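Long-range contact in oxidoreductase, short chain dehydrogenase/reductase family protein (Bifidobacterium adolescentis L2-32, PDB 6M9U), which is a 20beta-hydroxysteroid dehydrogenase, an NADH-dependent enzyme that interconverts keto and hydroxyl groups at carbon 20 of steroids: residues S164-A169 against N215-G220. Residues are numbered along the deposited sequence; the frame is centred on the assembly and turned at random.
With IPA (isopropyl alcohol), chain D; EDO (1,2-ethanediol), chain F.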
loop_
_atom_site.group_PDB
_atom_site.type_symbol
_atom_site.label_atom_id
_atom_site.label_comp_id
_atom_site.label_asym_id
_atom_site.label_seq_id
_atom_site.Cartn_x
_atom_site.Cartn_y
_atom_site.Cartn_z
ATOM N N SER A 164 14.306 2.802 3.467
ATOM C CA SER A 164 12.925 2.655 3.899
ATOM C C SER A 164 12.881 1.686 5.064
ATOM O O SER A 164 13.411 0.589 4.943
ATOM C CB SER A 164 12.053 2.143 2.749
ATOM O OG SER A 164 10.720 1.986 3.161
ATOM N N LEU A 165 12.247 2.072 6.171
ATOM C CA LEU A 165 12.057 1.175 7.310
ATOM C C LEU A 165 10.581 0.806 7.451
ATOM O O LEU A 165 9.702 1.658 7.282
ATOM C CB LEU A 165 12.594 1.816 8.597
ATOM C CG LEU A 165 14.033 2.354 8.478
ATOM C CD1 LEU A 165 14.333 3.235 9.695
ATOM C CD2 LEU A 165 15.082 1.263 8.372
ATOM N N ILE A 166 10.317 -0.467 7.757
ATOM C CA ILE A 166 8.962 -0.958 7.978
ATOM C C ILE A 166 8.922 -1.731 9.284
ATOM O O ILE A 166 9.680 -2.681 9.458
ATOM C CB ILE A 166 8.460 -1.870 6.845
ATOM C CG1 ILE A 166 8.476 -1.168 5.500
ATOM C CG2 ILE A 166 7.038 -2.301 7.131
ATOM C CD1 ILE A 166 9.666 -1.521 4.643
ATOM N N PHE A 167 8.003 -1.352 10.166
ATOM C CA PHE A 167 7.845 -1.945 11.483
ATOM C C PHE A 167 6.470 -2.587 11.589
ATOM O O PHE A 167 5.450 -1.975 11.216
ATOM C CB PHE A 167 7.948 -0.828 12.632
ATOM C CG PHE A 167 9.308 -0.162 12.745
ATOM C CD1 PHE A 167 9.612 0.953 11.991
ATOM C CD2 PHE A 167 10.244 -0.627 13.619
ATOM C CE1 PHE A 167 10.856 1.572 12.086
ATOM C CE2 PHE A 167 11.503 -0.008 13.748
ATOM C CZ PHE A 167 11.811 1.082 12.976
ATOM N N THR A 168 6.410 -3.785 12.135
ATOM C CA THR A 168 5.125 -4.359 12.523
ATOM C C THR A 168 5.322 -5.162 13.798
ATOM O O THR A 168 6.421 -5.606 14.093
ATOM C CB THR A 168 4.475 -5.273 11.450
ATOM O OG1 THR A 168 4.940 -6.600 11.544
ATOM C CG2 THR A 168 4.756 -4.745 10.056
ATOM N N ALA A 169 4.236 -5.322 14.539
ATOM C CA ALA A 169 4.135 -6.293 15.616
ATOM C C ALA A 169 3.000 -7.260 15.310
ATOM O O ALA A 169 1.936 -6.854 14.820
ATOM C CB ALA A 169 3.872 -5.642 16.965
ATOM N N ASN A 215 7.553 3.564 8.208
ATOM C CA ASN A 215 6.111 3.311 8.217
ATOM C C ASN A 215 5.865 2.032 8.985
ATOM O O ASN A 215 6.778 1.264 9.236
ATOM C CB ASN A 215 5.530 3.199 6.808
ATOM C CG ASN A 215 5.545 4.505 6.058
ATOM O OD1 ASN A 215 4.667 5.330 6.239
ATOM N ND2 ASN A 215 6.495 4.660 5.159
ATOM N N THR A 216 4.616 1.812 9.353
ATOM C CA THR A 216 4.213 0.595 10.022
ATOM C C THR A 216 3.137 -0.113 9.205
ATOM O O THR A 216 2.460 0.490 8.367
ATOM C CB THR A 216 3.663 0.846 11.445
ATOM O OG1 THR A 216 2.530 1.712 11.361
ATOM C CG2 THR A 216 4.713 1.447 12.345
ATOM N N ILE A 217 2.990 -1.410 9.485
ATOM C CA ILE A 217 1.907 -2.219 8.938
ATOM C C ILE A 217 1.153 -2.795 10.111
ATOM O O ILE A 217 1.763 -3.387 10.998
ATOM C CB ILE A 217 2.424 -3.337 8.019
ATOM C CG1 ILE A 217 3.007 -2.746 6.743
ATOM C CG2 ILE A 217 1.281 -4.232 7.643
ATOM C CD1 ILE A 217 3.917 -3.731 5.992
ATOM N N SER A 218 -0.169 -2.655 10.100
ATOM C CA SER A 218 -0.992 -3.231 11.165
ATOM C C SER A 218 -1.800 -4.400 10.628
ATOM O O SER A 218 -2.841 -4.193 9.968
ATOM C CB SER A 218 -1.902 -2.150 11.758
ATOM O OG SER A 218 -1.069 -1.149 12.350
ATOM N N PRO A 219 -1.345 -5.634 10.825
ATOM C CA PRO A 219 -2.087 -6.778 10.302
ATOM C C PRO A 219 -3.288 -7.094 11.171
ATOM O O PRO A 219 -3.284 -6.851 12.366
ATOM C CB PRO A 219 -1.067 -7.918 10.327
ATOM C CG PRO A 219 -0.023 -7.494 11.302
ATOM C CD PRO A 219 -0.091 -6.012 11.492
ATOM N N GLY A 220 -4.340 -7.622 10.539
ATOM C CA GLY A 220 -5.468 -8.205 11.249
ATOM C C GLY A 220 -5.236 -9.679 11.530
ATOM O O GLY A 220 -4.111 -10.071 11.823
HETATM C C1 IPA D . 2.515 -2.455 15.739
HETATM C C2 IPA D . 1.823 -2.391 14.401
HETATM C C3 IPA D . 2.321 -1.161 13.728
HETATM O O2 IPA D . 2.183 -3.579 13.746
HETATM C C1 EDO F . 4.099 4.660 11.791
HETATM O O1 EDO F . 4.824 5.630 11.053
HETATM C C2 EDO F . 2.919 5.141 12.626
HETATM O O2 EDO F . 1.709 5.021 11.860
HETATM O O HOH W 1 8.682 2.509 5.137
#
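F167 and T216 sit side by side on neighbouring parallel strands, and the F167 backbone serves both flanking residues: its N donates to N215 O (3.0 Å), while its O accepts from I217 N (3.1 Å). N215 N returns to L165 O, completing the parallel ladder. The T216 side chain can be traced outward from CB, which lies 3.3 Å from F167 O and equally near C3 of the isopropanol. CG2, anti to the carbonyl carbon, lies 4.0 Å from F167 CB and touches the ethanediol. OG1, at chi1 59° between backbone N and carbonyl carbon, hydrogen-bonds to D273 OD1 on the next strand, with a weak link to ethanediol O2. A valine in its place would probably keep the methyl contact but leave D273 without this hydroxyl partner. On the face shared by I166 and I217, I166 CG2 meets I217 CD1 at 3.6 Å, the two side chains meeting at a slant, and helix 251-262 packs over them. T168 CG2 presses on I217 CB at 3.4 Å, a snug approach for two carbons. Beyond T168 the strands splay, and the isopropanol hydroxyl bridges the opening, accepting from A169 N (2.8 Å) and donating to I217 O. N117 and Y189, which contact NAD(+) in the cofactor-bound enzyme, hydrogen-bond to T168 OG1 and A169 O, so this backbone-bonded ladder of the Rossmann-fold sheet ends among polar groups of the cofactor site.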